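Long-range contacts in 2L protein (Yaba-like disease virus, PDB 3IT8), which binds host tumour necrosis factor through an MHC class I-like scaffold and so probably blunts the antiviral inflammatory response: residues S56-P60 with L165-Y170; F207-I213 with V282-D286. All blocks are in the same frame, centred on the assembly; numbering follows the deposited sequence.

Contact 1: S56-P60 with L165-Y170; sequences SPHTP and LAILDY
His-58 lays its imidazole against Leu-165, which covers one ring face with both its CB and a branch methyl: CB is 3.7 Å from His-58 CD2, while CD1 is 3.9 Å from the ring centroid, 17° off the normal. This is a CH-pi contact, which suits a branched aliphatic chain because it can spread over the flat ring. Beside it, Ala-166 CB meets His-58 CB at 3.7 Å; the small methyl lets the loop backbone come close to the helix. Asp-169 turns its carboxylate to the loop, with CG anti to its carbonyl carbon (chi1 -71°). Its OD2 touches Pro-57 CD at 3.6 Å, the two side chains crossing at about a right angle, and lies near the plane of the imidazole at its edge.

At the buried end, Tyr-170 brings its phenol to Thr-59. Thr-59 OG1 stands 3.3 Å from Tyr-170 OH, a possible hydrogen bond that is not settled, since the one Thr-59 proton has another acceptor within reach; Ser-56 OG and Thr-59 OG1 are hydrogen-bonded at 2.5 Å, and either could donate. Behind these groups a type I turn from Ser-56 to Thr-59 fixes the loop, closed by Thr-59 N to Ser-56 O at 2.9 Å.

Asp-23 and Tyr-5 both bond the Tyr-170 hydroxyl, and Phe-51 stacks on its ring; His-58 ND1 bonds an aromatic side chain of another protein's chain. The contact thus joins the loop leading into helix 61-82 to the C-terminal part of helix 148-174, above strands 2-10 and 18-25 of the MHC-like platform.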
ATOM      1  N   SER D  56       7.006  22.274  25.099  1.00 49.00           N
ATOM      2  CA  SER D  56       8.067  21.815  24.199  1.00 49.00           C
ATOM      3  C   SER D  56       8.644  20.491  24.676  1.00 49.00           C
ATOM      4  O   SER D  56       9.780  20.409  25.134  1.00 49.00           O
ATOM      5  CB  SER D  56       9.182  22.854  24.087  1.00 64.46           C
ATOM      6  OG  SER D  56      10.129  22.443  23.118  1.00 64.46           O
ATOM      7  N   PRO D  57       7.854  19.430  24.559  1.00 42.36           N
ATOM      8  CA  PRO D  57       8.170  18.052  24.945  1.00 42.36           C
ATOM      9  C   PRO D  57       9.532  17.548  24.492  1.00 42.36           C
ATOM     10  O   PRO D  57      10.099  16.661  25.115  1.00 42.36           O
ATOM     11  CB  PRO D  57       7.054  17.244  24.287  1.00 44.30           C
ATOM     12  CG  PRO D  57       5.920  18.187  24.301  1.00 44.30           C
ATOM     13  CD  PRO D  57       6.552  19.485  23.876  1.00 44.30           C
ATOM     14  N   HIS D  58      10.054  18.108  23.409  1.00 45.86           N
ATOM     15  CA  HIS D  58      11.319  17.647  22.874  1.00 45.86           C
ATOM     16  C   HIS D  58      12.531  18.462  23.253  1.00 45.86           C
ATOM     17  O   HIS D  58      13.619  18.234  22.734  1.00 45.86           O
ATOM     18  CB  HIS D  58      11.189  17.496  21.364  1.00 57.76           C
ATOM     19  CG  HIS D  58      10.188  16.457  20.967  1.00 57.76           C
ATOM     20  ND1 HIS D  58      10.398  15.108  21.174  1.00 57.76           N
ATOM     21  CD2 HIS D  58       8.945  16.568  20.443  1.00 57.76           C
ATOM     22  CE1 HIS D  58       9.326  14.436  20.794  1.00 57.76           C
ATOM     23  NE2 HIS D  58       8.429  15.297  20.348  1.00 57.76           N
ATOM     24  N   THR D  59      12.342  19.422  24.152  1.00 49.56           N
ATOM     25  CA  THR D  59      13.461  20.207  24.640  1.00 49.56           C
ATOM     26  C   THR D  59      13.925  19.334  25.797  1.00 49.56           C
ATOM     27  O   THR D  59      13.123  18.967  26.644  1.00 49.56           O
ATOM     28  CB  THR D  59      13.016  21.569  25.174  1.00 54.38           C
ATOM     29  OG1 THR D  59      12.438  22.332  24.109  1.00 54.38           O
ATOM     30  CG2 THR D  59      14.205  22.327  25.731  1.00 54.38           C
ATOM     31  N   PRO D  60      15.217  18.963  25.831  1.00 43.42           N
ATOM     32  CA  PRO D  60      15.794  18.117  26.888  1.00 43.42           C
ATOM     33  C   PRO D  60      15.420  18.512  28.324  1.00 43.42           C
ATOM     34  O   PRO D  60      15.380  19.703  28.667  1.00 43.42           O
ATOM     35  CB  PRO D  60      17.293  18.235  26.641  1.00 37.21           C
ATOM     36  CG  PRO D  60      17.384  18.475  25.162  1.00 37.21           C
ATOM     37  CD  PRO D  60      16.263  19.444  24.908  1.00 37.21           C
ATOM     38  N   LEU D 165      12.195  18.071  15.832  1.00 39.18           N
ATOM     39  CA  LEU D 165      10.839  18.063  16.349  1.00 39.18           C
ATOM     40  C   LEU D 165      10.632  19.264  17.276  1.00 39.18           C
ATOM     41  O   LEU D 165       9.620  19.968  17.205  1.00 39.18           O
ATOM     42  CB  LEU D 165      10.573  16.773  17.116  1.00 54.46           C
ATOM     43  CG  LEU D 165      10.476  15.502  16.267  1.00 46.97           C
ATOM     44  CD1 LEU D 165      10.366  14.278  17.168  1.00 46.97           C
ATOM     45  CD2 LEU D 165       9.259  15.593  15.361  1.00 46.97           C
ATOM     46  N   ALA D 166      11.603  19.501  18.147  1.00 33.50           N
ATOM     47  CA  ALA D 166      11.523  20.602  19.086  1.00 33.50           C
ATOM     48  C   ALA D 166      11.425  21.962  18.400  1.00 33.50           C
ATOM     49  O   ALA D 166      10.579  22.781  18.764  1.00 33.50           O
ATOM     50  CB  ALA D 166      12.726  20.564  20.011  1.00 23.42           C
ATOM     51  N   ILE D 167      12.279  22.200  17.405  1.00 43.18           N
ATOM     52  CA  ILE D 167      12.282  23.485  16.718  1.00 43.18           C
ATOM     53  C   ILE D 167      10.889  23.945  16.327  1.00 43.18           C
ATOM     54  O   ILE D 167      10.610  25.137  16.309  1.00 43.18           O
ATOM     55  CB  ILE D 167      13.183  23.471  15.454  1.00 53.52           C
ATOM     56  CG1 ILE D 167      13.401  24.901  14.963  1.00 28.08           C
ATOM     57  CG2 ILE D 167      12.525  22.679  14.343  1.00 28.08           C
ATOM     58  CD1 ILE D 167      14.423  25.010  13.868  1.00 28.08           C
ATOM     59  N   LEU D 168      10.007  22.995  16.034  1.00 44.04           N
ATOM     60  CA  LEU D 168       8.640  23.329  15.646  1.00 44.04           C
ATOM     61  C   LEU D 168       7.816  23.872  16.817  1.00 44.04           C
ATOM     62  O   LEU D 168       6.921  24.696  16.623  1.00 44.04           O
ATOM     63  CB  LEU D 168       7.951  22.113  15.015  1.00 66.22           C
ATOM     64  CG  LEU D 168       8.560  21.616  13.687  1.00 44.06           C
ATOM     65  CD1 LEU D 168       7.771  20.444  13.175  1.00 44.06           C
ATOM     66  CD2 LEU D 168       8.576  22.729  12.645  1.00 44.06           C
ATOM     67  N   ASP D 169       8.115  23.422  18.031  1.00 48.71           N
ATOM     68  CA  ASP D 169       7.401  23.923  19.197  1.00 48.71           C
ATOM     69  C   ASP D 169       7.850  25.358  19.491  1.00 48.71           C
ATOM     70  O   ASP D 169       7.042  26.204  19.884  1.00 48.71           O
ATOM     71  CB  ASP D 169       7.658  23.040  20.419  1.00 89.43           C
ATOM     72  CG  ASP D 169       6.986  21.682  20.313  1.00 68.43           C
ATOM     73  OD1 ASP D 169       5.806  21.639  19.891  1.00 68.43           O
ATOM     74  OD2 ASP D 169       7.630  20.662  20.665  1.00 68.43           O
ATOM     75  N   TYR D 170       9.139  25.630  19.300  1.00 47.82           N
ATOM     76  CA  TYR D 170       9.654  26.968  19.537  1.00 47.82           C
ATOM     77  C   TYR D 170       8.955  27.925  18.586  1.00 47.82           C
ATOM     78  O   TYR D 170       8.463  28.987  18.993  1.00 47.82           O
ATOM     79  CB  TYR D 170      11.164  27.035  19.291  1.00 51.59           C
ATOM     80  CG  TYR D 170      12.021  26.431  20.391  1.00 42.30           C
ATOM     81  CD1 TYR D 170      12.080  25.054  20.585  1.00 42.30           C
ATOM     82  CD2 TYR D 170      12.801  27.236  21.219  1.00 42.30           C
ATOM     83  CE1 TYR D 170      12.896  24.495  21.567  1.00 42.30           C
ATOM     84  CE2 TYR D 170      13.619  26.681  22.202  1.00 42.30           C
ATOM     85  CZ  TYR D 170      13.660  25.312  22.362  1.00 42.30           C
ATOM     86  OH  TYR D 170      14.485  24.746  23.301  1.00 42.30           O
TER

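Contact 2: F207-I213 with V282-D286; sequences FYPPDVI and VVFHD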
ATOM      1  N   PHE D 207      17.264  40.723   5.417  1.00 34.77           N
ATOM      2  CA  PHE D 207      16.318  39.599   5.531  1.00 29.08           C
ATOM      3  C   PHE D 207      16.157  39.295   7.025  1.00 35.67           C
ATOM      4  O   PHE D 207      17.136  39.431   7.764  1.00 33.22           O
ATOM      5  CB  PHE D 207      16.893  38.389   4.806  1.00 51.22           C
ATOM      6  CG  PHE D 207      18.329  38.125   5.132  1.00 45.82           C
ATOM      7  CD1 PHE D 207      18.675  37.389   6.263  1.00 45.82           C
ATOM      8  CD2 PHE D 207      19.339  38.577   4.283  1.00 45.82           C
ATOM      9  CE1 PHE D 207      20.016  37.092   6.545  1.00 45.82           C
ATOM     10  CE2 PHE D 207      20.686  38.289   4.548  1.00 45.82           C
ATOM     11  CZ  PHE D 207      21.026  37.542   5.682  1.00 45.82           C
ATOM     12  N   TYR D 208      14.969  38.900   7.497  1.00 90.46           N
ATOM     13  CA  TYR D 208      14.922  38.676   8.923  1.00 90.24           C
ATOM     14  C   TYR D 208      15.489  37.404   9.462  1.00 91.33           C
ATOM     15  O   TYR D 208      16.613  37.420   9.934  1.00 97.26           O
ATOM     16  CB  TYR D 208      13.557  38.828   9.586  1.00157.45           C
ATOM     17  CG  TYR D 208      13.709  38.333  11.026  1.00 44.59           C
ATOM     18  CD1 TYR D 208      14.815  38.740  11.809  1.00 44.59           C
ATOM     19  CD2 TYR D 208      12.867  37.342  11.553  1.00 44.59           C
ATOM     20  CE1 TYR D 208      15.085  38.164  13.062  1.00 44.59           C
ATOM     21  CE2 TYR D 208      13.132  36.761  12.819  1.00 44.59           C
ATOM     22  CZ  TYR D 208      14.243  37.179  13.559  1.00 44.59           C
ATOM     23  OH  TYR D 208      14.503  36.614  14.789  1.00 44.59           O
ATOM     24  N   PRO D 209      14.728  36.295   9.449  1.00 62.09           N
ATOM     25  CA  PRO D 209      15.398  35.114  10.029  1.00 57.68           C
ATOM     26  C   PRO D 209      16.820  35.139   9.469  1.00 65.08           C
ATOM     27  O   PRO D 209      17.034  35.027   8.267  1.00 62.25           O
ATOM     28  CB  PRO D 209      14.520  33.953   9.591  1.00 30.55           C
ATOM     29  CG  PRO D 209      13.906  34.444   8.311  1.00 31.31           C
ATOM     30  CD  PRO D 209      13.640  35.926   8.529  1.00 31.31           C
ATOM     31  N   PRO D 210      17.809  35.367  10.351  1.00 46.05           N
ATOM     32  CA  PRO D 210      19.241  35.467  10.032  1.00 39.76           C
ATOM     33  C   PRO D 210      19.933  34.325   9.329  1.00 42.36           C
ATOM     34  O   PRO D 210      21.033  34.504   8.799  1.00 47.12           O
ATOM     35  CB  PRO D 210      19.876  35.809  11.379  1.00 35.52           C
ATOM     36  CG  PRO D 210      18.948  35.180  12.358  1.00 35.52           C
ATOM     37  CD  PRO D 210      17.580  35.428  11.808  1.00 35.52           C
ATOM     38  N   ASP D 211      19.302  33.157   9.316  1.00 41.00           N
ATOM     39  CA  ASP D 211      19.879  32.005   8.636  1.00 40.85           C
ATOM     40  C   ASP D 211      19.659  32.116   7.131  1.00 44.39           C
ATOM     41  O   ASP D 211      18.527  32.260   6.650  1.00 40.89           O
ATOM     42  CB  ASP D 211      19.278  30.690   9.168  1.00 70.49           C
ATOM     43  CG  ASP D 211      17.748  30.716   9.260  1.00 64.70           C
ATOM     44  OD1 ASP D 211      17.195  31.603   9.953  1.00 64.70           O
ATOM     45  OD2 ASP D 211      17.098  29.834   8.653  1.00 64.70           O
ATOM     46  N   VAL D 212      20.754  32.067   6.387  1.00 41.92           N
ATOM     47  CA  VAL D 212      20.693  32.143   4.939  1.00 44.24           C
ATOM     48  C   VAL D 212      21.765  31.242   4.408  1.00 51.58           C
ATOM     49  O   VAL D 212      22.848  31.150   4.976  1.00 43.32           O
ATOM     50  CB  VAL D 212      20.950  33.572   4.412  1.00 61.17           C
ATOM     51  CG1 VAL D 212      21.359  33.526   2.959  1.00 39.56           C
ATOM     52  CG2 VAL D 212      19.693  34.387   4.529  1.00 39.56           C
ATOM     53  N   ILE D 213      21.449  30.546   3.331  1.00 53.17           N
ATOM     54  CA  ILE D 213      22.420  29.678   2.713  1.00 47.22           C
ATOM     55  C   ILE D 213      22.415  29.963   1.237  1.00 53.98           C
ATOM     56  O   ILE D 213      21.379  30.251   0.638  1.00 54.75           O
ATOM     57  CB  ILE D 213      22.132  28.198   2.980  1.00 74.08           C
ATOM     58  CG1 ILE D 213      22.336  27.907   4.468  1.00 50.52           C
ATOM     59  CG2 ILE D 213      23.072  27.338   2.159  1.00 50.52           C
ATOM     60  CD1 ILE D 213      22.067  26.485   4.868  1.00 50.52           C
ATOM     61  N   VAL D 282      22.006  30.732  -6.084  1.00 46.95           N
ATOM     62  CA  VAL D 282      20.738  30.223  -5.559  1.00 42.94           C
ATOM     63  C   VAL D 282      20.698  30.556  -4.071  1.00 53.34           C
ATOM     64  O   VAL D 282      21.541  30.099  -3.305  1.00 44.40           O
ATOM     65  CB  VAL D 282      20.599  28.703  -5.718  1.00 55.11           C
ATOM     66  CG1 VAL D 282      19.185  28.294  -5.361  1.00 36.89           C
ATOM     67  CG2 VAL D 282      20.922  28.286  -7.148  1.00 36.89           C
ATOM     68  N   VAL D 283      19.712  31.355  -3.675  1.00 41.14           N
ATOM     69  CA  VAL D 283      19.552  31.793  -2.290  1.00 32.88           C
ATOM     70  C   VAL D 283      18.459  31.065  -1.530  1.00 40.80           C
ATOM     71  O   VAL D 283      17.298  31.088  -1.940  1.00 41.39           O
ATOM     72  CB  VAL D 283      19.246  33.293  -2.252  1.00 58.27           C
ATOM     73  CG1 VAL D 283      18.829  33.715  -0.864  1.00 37.60           C
ATOM     74  CG2 VAL D 283      20.467  34.065  -2.711  1.00 37.60           C
ATOM     75  N   PHE D 284      18.833  30.424  -0.420  1.00 40.52           N
ATOM     76  CA  PHE D 284      17.871  29.702   0.406  1.00 36.72           C
ATOM     77  C   PHE D 284      17.555  30.496   1.659  1.00 44.55           C
ATOM     78  O   PHE D 284      18.432  30.766   2.472  1.00 43.93           O
ATOM     79  CB  PHE D 284      18.414  28.338   0.792  1.00 64.92           C
ATOM     80  CG  PHE D 284      18.629  27.431  -0.368  1.00 39.69           C
ATOM     81  CD1 PHE D 284      19.832  27.441  -1.059  1.00 39.69           C
ATOM     82  CD2 PHE D 284      17.625  26.550  -0.776  1.00 39.69           C
ATOM     83  CE1 PHE D 284      20.036  26.584  -2.142  1.00 39.69           C
ATOM     84  CE2 PHE D 284      17.817  25.684  -1.863  1.00 39.69           C
ATOM     85  CZ  PHE D 284      19.025  25.701  -2.545  1.00 39.69           C
ATOM     86  N   HIS D 285      16.293  30.874   1.806  1.00 39.12           N
ATOM     87  CA  HIS D 285      15.846  31.638   2.962  1.00 40.19           C
ATOM     88  C   HIS D 285      14.370  31.337   3.250  1.00 44.50           C
ATOM     89  O   HIS D 285      13.658  30.850   2.378  1.00 46.72           O
ATOM     90  CB  HIS D 285      16.028  33.120   2.688  1.00 66.35           C
ATOM     91  CG  HIS D 285      15.634  33.990   3.831  1.00 42.72           C
ATOM     92  ND1 HIS D 285      16.443  34.194   4.923  1.00 42.72           N
ATOM     93  CD2 HIS D 285      14.496  34.680   4.070  1.00 42.72           C
ATOM     94  CE1 HIS D 285      15.822  34.973   5.789  1.00 42.72           C
ATOM     95  NE2 HIS D 285      14.638  35.281   5.297  1.00 42.72           N
ATOM     96  N   ASP D 286      13.913  31.621   4.467  1.00 50.04           N
ATOM     97  CA  ASP D 286      12.521  31.353   4.833  1.00 51.95           C
ATOM     98  C   ASP D 286      11.544  32.016   3.871  1.00 53.29           C
ATOM     99  O   ASP D 286      10.576  31.398   3.432  1.00 56.85           O
ATOM    100  CB  ASP D 286      12.263  31.793   6.274  1.00 99.53           C
ATOM    101  CG  ASP D 286      12.655  30.725   7.284  1.00 70.49           C
ATOM    102  OD1 ASP D 286      13.476  29.847   6.926  1.00 70.49           O
ATOM    103  OD2 ASP D 286      12.144  30.768   8.432  1.00 70.49           O
TER
HETATM  104  O   HOH W   1      15.944  31.479   6.762  1.00 56.76           O
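His-285 inserts its imidazole among Phe-207, Pro-209 and Val-212, the densely packed part of the contact, and buries more area here than any other residue. Phe-207 CB sits over one face of the imidazole, 4.0 Å from its centroid and 27° off the normal, a CH-pi contact; the two rings meet obliquely, their planes 62° apart. CG and CD of Pro-209 lie beside CE1 and NE2 of the histidine, the side chains crossing at about a right angle, while Val-212 CG2 approaches ND1. With CG anti to the backbone N (chi1 -178°), the end of the side chain is carried in to the loop, and His-285 ND1 gives Asp-211 O a weak hydrogen bond of 3.3 Å. A flat aromatic ring that takes hydrocarbon over a face and offers an N-H suits a site lined by these three side chains and one carbonyl.

Next to it Ile-213 and Phe-284 form an antiparallel hydrogen-bonded pair: Phe-284 N to Ile-213 O is 2.8 Å and Ile-213 N to Phe-284 O 3.1 Å. Both side chains lie on the same sheet face.

The other end is polar and partly open. Asp-211 OD2 and Asp-286 OD1 stand 4.0 Å apart, like charges that the amino group of Ile-1, bonded to both carboxylates, would probably offset; Asp-211 OD2 also bonds the Thr-100 hydroxyl. A water accepts from Asp-286 N at 3.1 Å and lies 2.7 Å from Asp-211 O.

The Phe-Tyr-Pro sequence that ends strand 198-207 and opens the loop, and the histidine four residues beyond Cys-281, are features of C1-set immunoglobulin domains. Here they join the loop between the sandwich's two sheets to the end of strand 279-284, beside platform strand 103-112, whose Leu-103 packs on Ile-213 and Phe-284.

Contact 1 belongs to the MHC-like platform and contact 2 to the immunoglobulin-like domain; contact 1 closes along the chain before contact 2 opens. Their centres are 22 Å apart and their nearest atoms about 8 Å, without touching. The chain's start runs between them: Ile-167, on the helix of contact 1, packs on Ile-1, whose amino group is held by the aspartates of contact 2. Only contact 1 reaches other protein chains of the assembly, consistent with a place at the partner-binding surface. Neither lies at a ligand pocket. An attached NAG is about 9 Å from the side chain of Pro-57. The side chain of Asp-211 is about 13 Å from a bound NAG.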